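Local structure of nisin biosynthesis protein NisC (2G0D) at residues I129-D135 / I181-M187; L286-Y290 / F300-A304; L336-L340 / L401-L406. The protein is the zinc-dependent lantibiotic cyclase of nisin biosynthesis, which closes the thioether (lanthionine and methyllanthionine) rings of the peptide. One frame throughout, in Å; residues are numbered along the deposited sequence.

Contact 1 of 3, residues I129-D135 / I181-M187; sequences ITPPDYD and IKSENQM
Thr130 and Asn185 make the polar link of this contact. The hydroxyl OG1 of Thr130 donates to the backbone O of Asn185 at 2.7 Å. The hydroxyl oxygen is tilted 23° from the plane of that carbonyl. OG1 stands anti to the backbone N of Thr130 (chi1 -180°), which turns the hydroxyl to the other loop.

Packing contacts lie beside this bond. CD1 of Ile181 sits 3.5 Å from Ile129 O and also meets Thr130 CA and Pro131 CD. The same methyl reaches the edge of the Tyr134 ring, 4.1 Å from CE1. Met187 SD comes 3.8 Å from Pro131 CB. The bend at chi3 (-77°) turns Met187 CE back to Pro131 CG. Met187 CG passes Pro132 CD at 3.9 Å.

The next shell braces the weakly bonded helical turn 131-134. Asp133 OD2 takes the backbone N-H of Thr130 at 3.0 Å, from above the carboxylate plane. Pro131 O accepts from Tyr134 N and Asp135 N and lies over the Tyr134 ring. Asp135 OD1 is bonded to His206 ND1.

The Met187 side chain is about 10 Å from the zinc ion, so this is packing near the site. It joins turn 131-134, ahead of helix 140-147, to the loop between helices 156-168 and 189-194.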
loop_
_atom_site.group_PDB
_atom_site.type_symbol
_atom_site.label_atom_id
_atom_site.label_comp_id
_atom_site.label_asym_id
_atom_site.label_seq_id
_atom_site.Cartn_x
_atom_site.Cartn_y
_atom_site.Cartn_z
ATOM N N ILE A 129 -7.087 -15.085 -13.655
ATOM C CA ILE A 129 -6.901 -14.209 -12.486
ATOM C C ILE A 129 -5.474 -14.260 -11.938
ATOM O O ILE A 129 -4.928 -15.331 -11.655
ATOM C CB ILE A 129 -7.970 -14.440 -11.367
ATOM C CG1 ILE A 129 -7.909 -13.313 -10.312
ATOM C CG2 ILE A 129 -7.836 -15.829 -10.735
ATOM C CD1 ILE A 129 -9.014 -13.367 -9.260
ATOM N N THR A 130 -4.890 -13.069 -11.824
ATOM C CA THR A 130 -3.515 -12.865 -11.410
ATOM C C THR A 130 -3.522 -11.695 -10.403
ATOM O O THR A 130 -4.469 -10.894 -10.420
ATOM C CB THR A 130 -2.630 -12.596 -12.650
ATOM O OG1 THR A 130 -1.274 -12.399 -12.256
ATOM C CG2 THR A 130 -3.120 -11.393 -13.464
ATOM N N PRO A 131 -2.519 -11.613 -9.494
ATOM C CA PRO A 131 -2.590 -10.541 -8.463
ATOM C C PRO A 131 -2.816 -9.091 -8.934
ATOM O O PRO A 131 -3.652 -8.417 -8.331
ATOM C CB PRO A 131 -1.272 -10.693 -7.689
ATOM C CG PRO A 131 -0.943 -12.156 -7.826
ATOM C CD PRO A 131 -1.331 -12.465 -9.279
ATOM N N PRO A 132 -2.110 -8.611 -9.990
ATOM C CA PRO A 132 -2.347 -7.233 -10.438
ATOM C C PRO A 132 -3.805 -6.913 -10.762
ATOM O O PRO A 132 -4.124 -5.747 -10.930
ATOM C CB PRO A 132 -1.505 -7.115 -11.727
ATOM C CG PRO A 132 -0.472 -8.134 -11.597
ATOM C CD PRO A 132 -1.070 -9.264 -10.811
ATOM N N ASP A 133 -4.669 -7.929 -10.854
ATOM C CA ASP A 133 -6.107 -7.705 -11.093
ATOM C C ASP A 133 -6.774 -7.027 -9.901
ATOM O O ASP A 133 -7.522 -6.068 -10.067
ATOM C CB ASP A 133 -6.853 -9.012 -11.394
ATOM C CG ASP A 133 -6.544 -9.578 -12.782
ATOM O OD1 ASP A 133 -6.286 -8.802 -13.736
ATOM O OD2 ASP A 133 -6.592 -10.822 -12.917
ATOM N N TYR A 134 -6.497 -7.527 -8.699
ATOM C CA TYR A 134 -7.261 -7.149 -7.505
ATOM C C TYR A 134 -6.397 -6.446 -6.449
ATOM O O TYR A 134 -6.945 -5.875 -5.503
ATOM C CB TYR A 134 -7.893 -8.401 -6.872
ATOM C CG TYR A 134 -6.858 -9.399 -6.413
ATOM C CD1 TYR A 134 -6.497 -10.487 -7.222
ATOM C CD2 TYR A 134 -6.197 -9.232 -5.198
ATOM C CE1 TYR A 134 -5.518 -11.390 -6.814
ATOM C CE2 TYR A 134 -5.211 -10.120 -4.790
ATOM C CZ TYR A 134 -4.877 -11.199 -5.594
ATOM O OH TYR A 134 -3.903 -12.086 -5.168
ATOM N N ASP A 135 -5.066 -6.500 -6.617
ATOM C CA ASP A 135 -4.123 -6.183 -5.527
ATOM C C ASP A 135 -3.902 -4.699 -5.249
ATOM O O ASP A 135 -4.505 -3.833 -5.859
ATOM C CB ASP A 135 -2.796 -6.997 -5.633
ATOM C CG ASP A 135 -1.781 -6.431 -6.645
ATOM O OD1 ASP A 135 -0.756 -7.118 -6.915
ATOM O OD2 ASP A 135 -1.974 -5.321 -7.165
ATOM N N ILE A 181 -4.508 -18.375 -7.269
ATOM C CA ILE A 181 -3.713 -18.037 -8.445
ATOM C C ILE A 181 -3.079 -19.313 -8.962
ATOM O O ILE A 181 -2.364 -20.001 -8.213
ATOM C CB ILE A 181 -2.591 -16.993 -8.131
ATOM C CG1 ILE A 181 -3.160 -15.745 -7.432
ATOM C CG2 ILE A 181 -1.838 -16.600 -9.407
ATOM C CD1 ILE A 181 -4.161 -14.928 -8.265
ATOM N N LYS A 182 -3.358 -19.626 -10.228
ATOM C CA LYS A 182 -2.732 -20.762 -10.902
ATOM C C LYS A 182 -1.235 -20.478 -11.132
ATOM O O LYS A 182 -0.812 -19.314 -11.238
ATOM C CB LYS A 182 -3.462 -21.089 -12.217
ATOM N N SER A 183 -0.442 -21.544 -11.188
ATOM C CA SER A 183 1.019 -21.441 -11.293
ATOM C C SER A 183 1.407 -20.530 -12.450
ATOM O O SER A 183 2.332 -19.711 -12.339
ATOM C CB SER A 183 1.630 -22.832 -11.497
ATOM O OG SER A 183 3.032 -22.796 -11.319
ATOM N N GLU A 184 0.650 -20.676 -13.540
ATOM C CA GLU A 184 0.855 -19.969 -14.808
ATOM C C GLU A 184 0.585 -18.468 -14.727
ATOM O O GLU A 184 1.131 -17.702 -15.520
ATOM C CB GLU A 184 -0.024 -20.614 -15.905
ATOM C CG GLU A 184 -1.540 -20.382 -15.745
ATOM C CD GLU A 184 -2.384 -21.579 -16.176
ATOM O OE1 GLU A 184 -2.529 -22.521 -15.361
ATOM O OE2 GLU A 184 -2.915 -21.576 -17.315
ATOM N N ASN A 185 -0.263 -18.071 -13.776
ATOM C CA ASN A 185 -0.709 -16.679 -13.614
ATOM C C ASN A 185 0.006 -15.988 -12.437
ATOM O O ASN A 185 -0.428 -14.942 -11.952
ATOM C CB ASN A 185 -2.247 -16.610 -13.452
ATOM C CG ASN A 185 -3.022 -17.053 -14.726
ATOM O OD1 ASN A 185 -2.755 -16.591 -15.836
ATOM N ND2 ASN A 185 -4.010 -17.918 -14.540
ATOM N N GLN A 186 1.099 -16.590 -11.965
ATOM C CA GLN A 186 1.941 -15.970 -10.926
ATOM C C GLN A 186 2.686 -14.815 -11.585
ATOM O O GLN A 186 2.887 -14.825 -12.806
ATOM C CB GLN A 186 2.918 -16.983 -10.309
ATOM C CG GLN A 186 2.289 -18.120 -9.477
ATOM C CD GLN A 186 1.741 -17.679 -8.115
ATOM O OE1 GLN A 186 2.205 -16.702 -7.512
ATOM N NE2 GLN A 186 0.761 -18.421 -7.613
ATOM N N MET A 187 3.075 -13.815 -10.792
ATOM C CA MET A 187 3.626 -12.558 -11.325
ATOM C C MET A 187 5.019 -12.691 -11.959
ATOM O O MET A 187 5.440 -11.840 -12.763
ATOM C CB MET A 187 3.656 -11.497 -10.234
ATOM C CG MET A 187 2.274 -11.022 -9.827
ATOM S SD MET A 187 2.350 -9.793 -8.518
ATOM C CE MET A 187 2.664 -10.836 -7.103
#

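Contact 2 of 3, residues L286-Y290 / F300-A304; sequences LLYLY and FVDKA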
loop_
_atom_site.group_PDB
_atom_site.type_symbol
_atom_site.label_atom_id
_atom_site.label_comp_id
_atom_site.label_asym_id
_atom_site.label_seq_id
_atom_site.Cartn_x
_atom_site.Cartn_y
_atom_site.Cartn_z
ATOM N N LEU A 286 -2.355 -5.173 9.919
ATOM C CA LEU A 286 -3.302 -4.133 9.462
ATOM C C LEU A 286 -4.705 -4.715 9.207
ATOM O O LEU A 286 -5.714 -4.124 9.585
ATOM C CB LEU A 286 -2.757 -3.398 8.214
ATOM C CG LEU A 286 -1.494 -2.532 8.429
ATOM C CD1 LEU A 286 -0.904 -1.990 7.099
ATOM C CD2 LEU A 286 -1.825 -1.412 9.352
ATOM N N LEU A 287 -4.768 -5.882 8.581
ATOM C CA LEU A 287 -6.052 -6.581 8.417
ATOM C C LEU A 287 -6.781 -6.741 9.761
ATOM O O LEU A 287 -7.966 -6.464 9.853
ATOM C CB LEU A 287 -5.851 -7.966 7.765
ATOM C CG LEU A 287 -7.110 -8.853 7.705
ATOM C CD1 LEU A 287 -8.187 -8.268 6.757
ATOM C CD2 LEU A 287 -6.750 -10.273 7.281
ATOM N N TYR A 288 -6.071 -7.170 10.797
ATOM C CA TYR A 288 -6.714 -7.481 12.060
ATOM C C TYR A 288 -7.127 -6.171 12.753
ATOM O O TYR A 288 -8.180 -6.084 13.401
ATOM C CB TYR A 288 -5.770 -8.299 12.944
ATOM C CG TYR A 288 -5.725 -9.796 12.634
ATOM C CD1 TYR A 288 -6.488 -10.700 13.390
ATOM C CD2 TYR A 288 -4.929 -10.311 11.597
ATOM C CE1 TYR A 288 -6.474 -12.080 13.127
ATOM C CE2 TYR A 288 -4.899 -11.704 11.331
ATOM C CZ TYR A 288 -5.671 -12.576 12.116
ATOM O OH TYR A 288 -5.669 -13.941 11.890
ATOM N N LEU A 289 -6.290 -5.157 12.590
ATOM C CA LEU A 289 -6.517 -3.868 13.187
ATOM C C LEU A 289 -7.795 -3.292 12.570
ATOM O O LEU A 289 -8.758 -2.997 13.285
ATOM C CB LEU A 289 -5.296 -2.956 12.908
ATOM C CG LEU A 289 -5.452 -1.512 13.372
ATOM C CD1 LEU A 289 -5.717 -1.532 14.901
ATOM C CD2 LEU A 289 -4.257 -0.653 13.021
ATOM N N TYR A 290 -7.780 -3.145 11.237
ATOM C CA TYR A 290 -8.880 -2.570 10.493
ATOM C C TYR A 290 -10.158 -3.402 10.585
ATOM O O TYR A 290 -11.242 -2.846 10.770
ATOM C CB TYR A 290 -8.486 -2.347 9.035
ATOM C CG TYR A 290 -7.350 -1.329 8.815
ATOM C CD1 TYR A 290 -7.164 -0.235 9.683
ATOM C CD2 TYR A 290 -6.508 -1.446 7.724
ATOM C CE1 TYR A 290 -6.139 0.702 9.462
ATOM C CE2 TYR A 290 -5.481 -0.528 7.497
ATOM C CZ TYR A 290 -5.308 0.540 8.360
ATOM O OH TYR A 290 -4.276 1.420 8.124
ATOM N N PHE A 300 -9.825 -9.098 17.692
ATOM C CA PHE A 300 -9.041 -8.775 16.476
ATOM C C PHE A 300 -8.104 -7.592 16.704
ATOM O O PHE A 300 -6.961 -7.623 16.276
ATOM C CB PHE A 300 -9.940 -8.439 15.274
ATOM C CG PHE A 300 -10.798 -9.590 14.775
ATOM C CD1 PHE A 300 -10.468 -10.912 15.039
ATOM C CD2 PHE A 300 -11.903 -9.330 13.979
ATOM C CE1 PHE A 300 -11.256 -11.971 14.558
ATOM C CE2 PHE A 300 -12.705 -10.372 13.487
ATOM C CZ PHE A 300 -12.372 -11.699 13.777
ATOM N N VAL A 301 -8.589 -6.532 17.352
ATOM C CA VAL A 301 -7.734 -5.382 17.598
ATOM C C VAL A 301 -6.567 -5.786 18.507
ATOM O O VAL A 301 -5.412 -5.533 18.172
ATOM C CB VAL A 301 -8.505 -4.175 18.181
ATOM C CG1 VAL A 301 -7.535 -3.061 18.544
ATOM C CG2 VAL A 301 -9.526 -3.643 17.170
ATOM N N ASP A 302 -6.874 -6.445 19.627
ATOM C CA ASP A 302 -5.835 -6.933 20.551
ATOM C C ASP A 302 -4.839 -7.900 19.850
ATOM O O ASP A 302 -3.638 -7.846 20.109
ATOM C CB ASP A 302 -6.461 -7.558 21.835
ATOM C CG ASP A 302 -7.217 -6.520 22.709
ATOM O OD1 ASP A 302 -7.090 -5.296 22.441
ATOM O OD2 ASP A 302 -7.949 -6.922 23.667
ATOM N N LYS A 303 -5.335 -8.758 18.956
ATOM C CA LYS A 303 -4.441 -9.655 18.213
ATOM C C LYS A 303 -3.549 -8.852 17.279
ATOM O O LYS A 303 -2.351 -9.114 17.207
ATOM C CB LYS A 303 -5.201 -10.675 17.385
ATOM C CG LYS A 303 -4.279 -11.776 16.864
ATOM C CD LYS A 303 -5.023 -13.037 16.478
ATOM C CE LYS A 303 -4.049 -14.064 15.931
ATOM N NZ LYS A 303 -4.613 -15.412 15.865
ATOM N N ALA A 304 -4.129 -7.867 16.582
ATOM C CA ALA A 304 -3.339 -7.019 15.680
ATOM C C ALA A 304 -2.062 -6.534 16.376
ATOM O O ALA A 304 -0.985 -6.602 15.810
ATOM C CB ALA A 304 -4.171 -5.834 15.153
#
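Tyr288, Leu289 and Ala304 form the close part of this helix-helix contact. Ala304 CB lies 3.4 Å from Leu289 N and 3.7 Å from Tyr288 CB. The small methyl rests against the backbone of helix 281-294, consistent with the 7.4 Å closest approach of the axes of the two short segments. Leu289 starts away from the other helix, but its CB still meets Ala304 CB at 3.8 Å. CD1 of Leu289 is a looser neighbour of Val301 CG1.

The longer side chains pack on the flank. The Tyr288 ring reaches the Lys303 and Phe300 side chains, and Phe300 O lies at its edge. CE1 of Tyr288 comes 3.8 Å from CD of Lys303, whose extended chain crosses the tyrosine at a slant. CD1 of Tyr288 and CD1 of Phe300 are 4.3 Å apart.

The segments run nearly antiparallel, with 149° between their directions. They belong to helices 281-294 and 298-314, consecutive in the chain and joined by a short connection, so the pair is an alpha-helical hairpin. The pair belongs to the alpha toroid of this cyclase.

Backbone carbonyls also come near. Tyr288 O and Phe300 O are 3.5 Å apart, but both are acceptors and do not bond. Phe300 O already accepts from Ala304 N within its own helix.

The polar ends are satisfied by helix 226-242 and the residue just after it. Tyr288 OH is hydrogen-bonded to Glu240 OE2. Lys303 NZ forms salt bridges with the same oxygen and with Glu243 OE1, which probably balances its charge in this buried setting.

Contact 3 of 3, residues L336-L340 / L401-L406; sequences LFKRL and LFDDFL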
loop_
_atom_site.group_PDB
_atom_site.type_symbol
_atom_site.label_atom_id
_atom_site.label_comp_id
_atom_site.label_asym_id
_atom_site.label_seq_id
_atom_site.Cartn_x
_atom_site.Cartn_y
_atom_site.Cartn_z
ATOM N N LEU A 336 1.258 4.170 12.798
ATOM C CA LEU A 336 -0.176 4.123 12.554
ATOM C C LEU A 336 -0.961 3.462 13.698
ATOM O O LEU A 336 -1.959 4.026 14.150
ATOM C CB LEU A 336 -0.538 3.496 11.192
ATOM C CG LEU A 336 -2.063 3.420 11.205
ATOM C CD1 LEU A 336 -2.743 4.643 10.577
ATOM C CD2 LEU A 336 -2.588 2.125 10.660
ATOM N N PHE A 337 -0.519 2.295 14.170
ATOM C CA PHE A 337 -1.081 1.705 15.405
ATOM C C PHE A 337 -1.173 2.687 16.578
ATOM O O PHE A 337 -2.214 2.786 17.236
ATOM C CB PHE A 337 -0.276 0.499 15.851
ATOM C CG PHE A 337 -0.714 -0.784 15.244
ATOM C CD1 PHE A 337 -0.492 -1.056 13.887
ATOM C CD2 PHE A 337 -1.343 -1.755 16.037
ATOM C CE1 PHE A 337 -0.904 -2.271 13.333
ATOM C CE2 PHE A 337 -1.747 -2.963 15.497
ATOM C CZ PHE A 337 -1.521 -3.233 14.149
ATOM N N LYS A 338 -0.080 3.409 16.841
ATOM C CA LYS A 338 -0.025 4.360 17.955
ATOM C C LYS A 338 -1.036 5.501 17.772
ATOM O O LYS A 338 -1.747 5.855 18.698
ATOM C CB LYS A 338 1.391 4.926 18.097
ATOM C CG LYS A 338 1.572 5.810 19.312
ATOM C CD LYS A 338 2.926 6.473 19.339
ATOM C CE LYS A 338 3.050 7.363 20.568
ATOM N NZ LYS A 338 3.153 6.552 21.818
ATOM N N ARG A 339 -1.080 6.059 16.560
ATOM C CA ARG A 339 -2.047 7.076 16.165
ATOM C C ARG A 339 -3.510 6.632 16.389
ATOM O O ARG A 339 -4.316 7.424 16.859
ATOM C CB ARG A 339 -1.844 7.436 14.679
ATOM C CG ARG A 339 -2.584 8.709 14.212
ATOM C CD ARG A 339 -1.754 9.488 13.155
ATOM N NE ARG A 339 -1.365 8.530 12.173
ATOM C CZ ARG A 339 -0.145 8.032 12.006
ATOM N NH1 ARG A 339 0.909 8.459 12.695
ATOM N NH2 ARG A 339 -0.006 7.092 11.109
ATOM N N LEU A 340 -3.862 5.392 16.027
ATOM C CA LEU A 340 -5.276 4.970 16.130
ATOM C C LEU A 340 -5.665 4.461 17.536
ATOM O O LEU A 340 -6.781 4.691 17.990
ATOM C CB LEU A 340 -5.645 3.938 15.059
ATOM C CG LEU A 340 -5.541 4.361 13.574
ATOM C CD1 LEU A 340 -5.957 3.231 12.651
ATOM C CD2 LEU A 340 -6.331 5.633 13.268
ATOM N N LEU A 401 -2.409 2.899 5.184
ATOM C CA LEU A 401 -2.307 3.407 6.547
ATOM C C LEU A 401 -3.306 4.531 6.606
ATOM O O LEU A 401 -3.100 5.589 6.006
ATOM C CB LEU A 401 -0.887 3.883 6.847
ATOM C CG LEU A 401 0.169 2.801 6.653
ATOM C CD1 LEU A 401 1.624 3.340 6.893
ATOM C CD2 LEU A 401 -0.117 1.515 7.503
ATOM N N PHE A 402 -4.420 4.267 7.293
ATOM C CA PHE A 402 -5.615 5.100 7.205
ATOM C C PHE A 402 -5.780 5.915 8.497
ATOM O O PHE A 402 -6.395 5.442 9.468
ATOM C CB PHE A 402 -6.830 4.183 6.986
ATOM C CG PHE A 402 -6.767 3.349 5.713
ATOM C CD1 PHE A 402 -6.520 3.954 4.462
ATOM C CD2 PHE A 402 -7.038 1.973 5.754
ATOM C CE1 PHE A 402 -6.486 3.197 3.269
ATOM C CE2 PHE A 402 -7.004 1.196 4.582
ATOM C CZ PHE A 402 -6.764 1.821 3.318
ATOM N N ASP A 403 -5.209 7.133 8.491
ATOM C CA ASP A 403 -5.212 8.053 9.625
ATOM C C ASP A 403 -6.613 8.490 9.984
ATOM O O ASP A 403 -6.857 8.869 11.136
ATOM C CB ASP A 403 -4.391 9.323 9.350
ATOM C CG ASP A 403 -2.882 9.082 9.363
ATOM O OD1 ASP A 403 -2.421 7.920 9.589
ATOM O OD2 ASP A 403 -2.154 10.074 9.105
ATOM N N ASP A 404 -7.525 8.414 9.011
ATOM C CA ASP A 404 -8.945 8.794 9.186
ATOM C C ASP A 404 -9.878 7.638 9.529
ATOM O O ASP A 404 -11.105 7.820 9.549
ATOM C CB ASP A 404 -9.464 9.479 7.913
ATOM C CG ASP A 404 -9.454 8.540 6.688
ATOM O OD1 ASP A 404 -8.642 7.577 6.637
ATOM O OD2 ASP A 404 -10.247 8.777 5.751
ATOM N N PHE A 405 -9.309 6.470 9.820
ATOM C CA PHE A 405 -10.080 5.264 10.010
ATOM C C PHE A 405 -11.174 5.432 11.085
ATOM O O PHE A 405 -12.211 4.769 11.027
ATOM C CB PHE A 405 -9.169 4.061 10.373
ATOM C CG PHE A 405 -9.789 2.723 10.045
ATOM C CD1 PHE A 405 -9.619 2.150 8.781
ATOM C CD2 PHE A 405 -10.573 2.045 10.985
ATOM C CE1 PHE A 405 -10.233 0.911 8.442
ATOM C CE2 PHE A 405 -11.177 0.819 10.659
ATOM C CZ PHE A 405 -11.016 0.265 9.372
ATOM N N LEU A 406 -10.925 6.292 12.068
ATOM C CA LEU A 406 -11.863 6.468 13.178
ATOM C C LEU A 406 -12.473 7.852 13.162
ATOM O O LEU A 406 -13.034 8.287 14.155
ATOM C CB LEU A 406 -11.201 6.168 14.534
ATOM C CG LEU A 406 -10.712 4.725 14.722
ATOM C CD1 LEU A 406 -9.646 4.637 15.854
ATOM C CD2 LEU A 406 -11.882 3.756 14.962
#
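Arg339 and Asp403 form the salt bridge of this contact. One oxygen, Asp403 OD1, takes both links. Arg339 NE approaches it at 2.9 Å in a weak bond, with an N-H...O angle of 140°. Arg339 NH2 reaches Asp403 OD1 at 3.0 Å, also well off straight at 131°, on the syn side but tilted out of the carboxylate plane. The guanidinium and carboxylate planes are turned 58° apart, so this is not a flat two-oxygen pairing. The arginine chain bends at chi2 and chi3, which brings its NE edge to the acid.

The other ends of both groups have partners too. Asp403 OD2 forms a salt bridge with Arg396 NH2. Arg339 NH1 bonds Ser335 OG, one turn back on the same helix. Two arginines thus meet Asp403, which would probably favour its charged form.

Backbone groups of the loop are also used. Phe402 O accepts from Phe405 N and closes a type I beta turn. Phe402 N is hydrogen-bonded to Tyr290 OH of helix 281-294.

Leucines pack beside the salt bridge. Leu336 CD1 lies 3.4 Å from Asp403 OD1 and 3.7 Å from Phe402 N, and Leu336 CD2 meets Leu401 CD2. Leu340 CD1 touches Phe405 CB at 4.0 Å. Leu406 CD1 packs 3.6 Å from Leu340 O.

The C-terminal loop is thus pinned on the side of helix 327-341, whose N-terminal end follows the zinc ligands Cys324 and His325. It is packing between a helix of the alpha toroid and the chain end.

How the contacts relate
Contact 2 is the buried one. Contacts 1 and 3 are partly buried, and Leu406 of contact 3 is exposed. Contacts 2 and 3 are neighbours, with centres about 12 Å apart. They draw on helices 281-294, 298-314 and 327-341, the last two consecutive in the chain. Tyr290, which plays no part within contact 2, bridges them: it stacks on Phe405 and touches Leu336. Contact 1 uses other helices and loops and stands apart, its centre about 26 Å from that of contact 2 and 30 Å from that of contact 3. Contact 2 is apolar helix packing. Contact 3, helix on loop, adds a salt bridge. Contact 1, between loop-rich segments, uses one hydroxyl-carbonyl bond.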